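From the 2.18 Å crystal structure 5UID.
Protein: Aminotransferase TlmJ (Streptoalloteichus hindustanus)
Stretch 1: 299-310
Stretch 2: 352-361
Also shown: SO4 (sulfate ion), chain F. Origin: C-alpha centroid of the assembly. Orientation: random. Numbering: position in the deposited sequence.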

# COMPACT_ATOMS: atom_id res chain seq x y z
N SER A 299 3.10 -8.55 24.14
CA SER A 299 3.18 -9.36 22.93
C SER A 299 4.56 -9.97 22.73
O SER A 299 4.72 -10.84 21.87
CB SER A 299 2.81 -8.52 21.71
OG SER A 299 1.51 -7.96 21.85
N TYR A 300 5.55 -9.53 23.51
CA TYR A 300 6.94 -9.99 23.42
C TYR A 300 7.48 -9.81 22.00
O TYR A 300 7.87 -10.76 21.32
CB TYR A 300 7.06 -11.45 23.89
CG TYR A 300 6.62 -11.61 25.33
CD1 TYR A 300 7.51 -11.41 26.38
CD2 TYR A 300 5.30 -11.94 25.64
CE1 TYR A 300 7.10 -11.54 27.69
CE2 TYR A 300 4.89 -12.08 26.95
CZ TYR A 300 5.79 -11.88 27.97
OH TYR A 300 5.38 -12.01 29.28
N TYR A 301 7.50 -8.55 21.57
CA TYR A 301 8.01 -8.18 20.25
C TYR A 301 9.51 -7.91 20.27
O TYR A 301 10.22 -8.31 19.35
CB TYR A 301 7.25 -6.96 19.73
CG TYR A 301 7.64 -6.55 18.32
CD1 TYR A 301 7.61 -7.48 17.28
CD2 TYR A 301 8.02 -5.25 18.03
CE1 TYR A 301 7.97 -7.12 16.00
CE2 TYR A 301 8.37 -4.88 16.74
CZ TYR A 301 8.35 -5.82 15.73
OH TYR A 301 8.70 -5.46 14.45
N PHE A 302 10.00 -7.22 21.30
CA PHE A 302 11.42 -6.99 21.51
C PHE A 302 11.86 -7.66 22.80
O PHE A 302 11.12 -7.71 23.78
CB PHE A 302 11.77 -5.50 21.61
CG PHE A 302 11.51 -4.71 20.36
CD1 PHE A 302 11.72 -5.26 19.11
CD2 PHE A 302 11.07 -3.40 20.44
CE1 PHE A 302 11.49 -4.53 17.97
CE2 PHE A 302 10.83 -2.66 19.30
CZ PHE A 302 11.04 -3.22 18.06
N TYR A 303 13.09 -8.17 22.80
CA TYR A 303 13.80 -8.48 24.04
C TYR A 303 15.05 -7.60 24.05
O TYR A 303 16.07 -7.94 23.44
CB TYR A 303 14.16 -9.95 24.16
CG TYR A 303 14.64 -10.30 25.55
CD1 TYR A 303 13.74 -10.68 26.54
CD2 TYR A 303 15.98 -10.22 25.88
CE1 TYR A 303 14.17 -10.99 27.81
CE2 TYR A 303 16.42 -10.53 27.15
CZ TYR A 303 15.51 -10.91 28.12
OH TYR A 303 15.94 -11.21 29.39
N TRP A 304 14.96 -6.46 24.73
CA TRP A 304 16.03 -5.47 24.74
C TRP A 304 16.86 -5.61 26.01
O TRP A 304 16.31 -5.69 27.11
CB TRP A 304 15.46 -4.05 24.61
CG TRP A 304 14.61 -3.61 25.78
CD1 TRP A 304 14.99 -2.79 26.80
CD2 TRP A 304 13.24 -3.96 26.03
NE1 TRP A 304 13.94 -2.60 27.67
CE2 TRP A 304 12.86 -3.31 27.22
CE3 TRP A 304 12.31 -4.76 25.36
CZ2 TRP A 304 11.58 -3.43 27.76
CZ3 TRP A 304 11.04 -4.88 25.90
CH2 TRP A 304 10.69 -4.22 27.09
N VAL A 305 18.17 -5.63 25.85
CA VAL A 305 19.10 -5.65 26.97
C VAL A 305 19.89 -4.36 26.95
O VAL A 305 20.12 -3.76 25.90
CB VAL A 305 20.04 -6.88 26.92
CG1 VAL A 305 19.26 -8.16 27.17
CG2 VAL A 305 20.75 -6.94 25.58
N ARG A 306 20.29 -3.92 28.14
CA ARG A 306 21.01 -2.66 28.31
C ARG A 306 22.42 -2.92 28.83
O ARG A 306 22.62 -3.78 29.69
CB ARG A 306 20.26 -1.73 29.26
CG ARG A 306 18.98 -1.14 28.68
CD ARG A 306 18.11 -0.58 29.79
NE ARG A 306 17.44 -1.65 30.53
CZ ARG A 306 17.11 -1.59 31.81
NH1 ARG A 306 17.41 -0.50 32.52
NH2 ARG A 306 16.50 -2.61 32.39
N MSE A 307 23.38 -2.17 28.30
CA MSE A 307 24.77 -2.30 28.71
C MSE A 307 25.49 -0.97 28.54
O MSE A 307 24.90 -0.00 28.06
CB MSE A 307 25.46 -3.41 27.90
CG MSE A 307 25.55 -3.13 26.41
SE MSE A 307 25.80 -4.75 25.35
CE MSE A 307 23.95 -5.34 25.25
N ASP A 308 26.76 -0.91 28.94
CA ASP A 308 27.51 0.33 28.81
C ASP A 308 27.70 0.68 27.34
O ASP A 308 27.93 -0.19 26.50
CB ASP A 308 28.87 0.20 29.50
CG ASP A 308 29.60 1.53 29.59
OD1 ASP A 308 29.20 2.38 30.41
OD2 ASP A 308 30.58 1.72 28.84
N ALA A 309 27.59 1.98 27.04
CA ALA A 309 27.62 2.43 25.65
C ALA A 309 28.95 2.09 24.97
O ALA A 309 28.99 1.92 23.75
CB ALA A 309 27.35 3.93 25.57
N SER A 310 30.03 2.00 25.74
CA SER A 310 31.34 1.69 25.16
C SER A 310 31.44 0.26 24.66
O SER A 310 32.39 -0.05 23.93
CB SER A 310 32.45 1.96 26.17
OG SER A 310 32.30 1.16 27.33
N ALA A 352 19.46 5.12 23.18
CA ALA A 352 20.00 4.84 21.86
C ALA A 352 21.44 4.36 21.90
O ALA A 352 21.89 3.69 20.96
CB ALA A 352 19.89 6.08 20.97
N GLU A 353 22.18 4.68 22.96
CA GLU A 353 23.58 4.27 23.07
C GLU A 353 23.78 3.02 23.90
O GLU A 353 24.85 2.40 23.81
CB GLU A 353 24.41 5.40 23.68
CG GLU A 353 24.63 6.59 22.76
CD GLU A 353 25.43 7.69 23.42
OE1 GLU A 353 24.87 8.39 24.30
OE2 GLU A 353 26.62 7.86 23.08
N GLU A 354 22.79 2.61 24.69
CA GLU A 354 22.97 1.53 25.65
C GLU A 354 22.10 0.31 25.38
O GLU A 354 22.31 -0.72 26.04
CB GLU A 354 22.69 2.03 27.07
CG GLU A 354 23.64 3.12 27.54
CD GLU A 354 23.36 3.57 28.96
OE1 GLU A 354 22.33 3.14 29.53
OE2 GLU A 354 24.16 4.35 29.51
N THR A 355 21.15 0.38 24.46
CA THR A 355 20.18 -0.69 24.26
C THR A 355 20.54 -1.52 23.04
O THR A 355 20.99 -1.00 22.02
CB THR A 355 18.77 -0.12 24.11
OG1 THR A 355 18.54 0.87 25.12
CG2 THR A 355 17.73 -1.22 24.24
N LEU A 356 20.35 -2.84 23.16
CA LEU A 356 20.53 -3.77 22.05
C LEU A 356 19.38 -4.77 22.10
O LEU A 356 19.06 -5.30 23.16
CB LEU A 356 21.87 -4.49 22.14
CG LEU A 356 22.28 -5.30 20.90
CD1 LEU A 356 22.54 -4.37 19.73
CD2 LEU A 356 23.49 -6.17 21.19
N CYS A 357 18.77 -5.02 20.94
CA CYS A 357 17.64 -5.93 20.83
C CYS A 357 18.11 -7.29 20.35
O CYS A 357 18.77 -7.39 19.31
CB CYS A 357 16.58 -5.36 19.88
SG CYS A 357 15.96 -3.73 20.37
N LEU A 358 17.77 -8.33 21.11
CA LEU A 358 18.16 -9.71 20.82
C LEU A 358 17.07 -10.42 20.03
O LEU A 358 15.90 -10.03 20.08
CB LEU A 358 18.43 -10.46 22.12
CG LEU A 358 19.43 -9.84 23.10
CD1 LEU A 358 19.65 -10.77 24.27
CD2 LEU A 358 20.75 -9.51 22.41
N PRO A 359 17.43 -11.46 19.28
CA PRO A 359 16.43 -12.21 18.51
C PRO A 359 15.27 -12.69 19.39
O PRO A 359 15.47 -13.29 20.44
CB PRO A 359 17.23 -13.39 17.95
CG PRO A 359 18.62 -12.88 17.86
CD PRO A 359 18.80 -11.96 19.03
N LEU A 360 14.05 -12.40 18.94
CA LEU A 360 12.85 -12.81 19.67
C LEU A 360 11.73 -12.98 18.65
O LEU A 360 11.17 -11.99 18.17
CB LEU A 360 12.49 -11.79 20.74
CG LEU A 360 11.22 -12.10 21.53
CD1 LEU A 360 11.35 -13.43 22.26
CD2 LEU A 360 10.90 -10.97 22.51
N HIS A 361 11.40 -14.24 18.35
CA HIS A 361 10.30 -14.57 17.46
C HIS A 361 9.99 -16.05 17.62
O HIS A 361 10.83 -16.82 18.10
CB HIS A 361 10.61 -14.23 16.00
CG HIS A 361 11.88 -14.84 15.49
ND1 HIS A 361 11.96 -16.15 15.07
CD2 HIS A 361 13.12 -14.32 15.35
CE1 HIS A 361 13.20 -16.41 14.69
NE2 HIS A 361 13.93 -15.31 14.85
S SO4 F . 16.02 -1.37 35.86
O1 SO4 F . 16.14 -1.58 37.30
O2 SO4 F . 15.28 -0.14 35.61
O3 SO4 F . 17.35 -1.27 35.27
O4 SO4 F . 15.30 -2.50 35.26
O HOH W 1 9.84 -9.88 17.07
O HOH W 2 14.37 -7.89 20.21
O HOH W 3 26.89 3.86 29.28

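Antiparallel strands satisfy their backbones in alternation: one residue pair exchanges hydrogen bonds, the next turns its polar groups outward, and successive side chains fall on opposite faces. Two stretches of the aminotransferase TlmJ illustrate the rule and show what happens where the ladder ends.

Stretch 1 approaches as a loop, and here Leu360 does most of the packing. Its side chain points toward stretch 1, and Leu360 CD2 lies 4.1 Å from CB of Tyr300 and 3.8 Å from CB of Tyr303, packing against the incoming loop. Two carbonyl oxygens cannot bond to each other, and a water bridges Tyr301 O and Leu360 O: water 1 lies 2.8 Å from Tyr301 O and 2.7 Å from Leu360 O. Phe302 directs its CB away from stretch 2, yet its ring receives the sulfur of Cys357, with SG 4.8 Å from the ring centroid in an oblique sulfur-aromatic contact.

At Tyr303 the direct ladder takes over. Leu358 N donates to Tyr303 O at 2.9 Å, almost linearly, while water 2 accepts from Tyr303 N (2.9 Å) and donates to Leu358 O (2.6 Å), completing the exchange by proxy. Leu358 CD1 meets the edge of the tyrosine ring, 4.0 Å from Tyr303 CD2. Trp304 and Cys357 form the next, non-hydrogen-bonded pair; their side chains share a face with Arg306 and Thr355, and Trp304 CB packs 3.6 Å from Thr355 CG2. The close backbones also bring Trp304 CA within 3.4 Å of Leu356 O, a CA-H...O contact.

Val305 and Leu356 show the hydrogen-bonded pair in full: Val305 N to Leu356 O and Leu356 N to Val305 O are both 2.9 Å. On the face shared by Tyr303, Val305, Leu356 and Leu358, Val305 CG1 lies 3.9 Å from Leu358 CD1, extending the apolar patch. Arg306, opposite Thr355, sends its guanidinium away from stretch 2 to a sulfate, probably from the crystallisation liquor, with Arg306 NH1 2.9 Å from sulfate O3 and Arg306 NH2 3.1 Å from sulfate O4.

The backbone bonding continues through Met307, a selenomethionine, whose N donates to Glu354 O at 2.9 Å; its CB points away, but the side chain returns to place CE 3.8 Å from Leu356 CB. Asp308 then caps the following helical turn, OD2 accepting from Ser310 N at 3.2 Å. Water 3 joins this turn to stretch 2, accepting from Ala309 N (3.0 Å) and donating to Asp308 OD1 (3.0 Å) and Glu354 OE2 (2.8 Å).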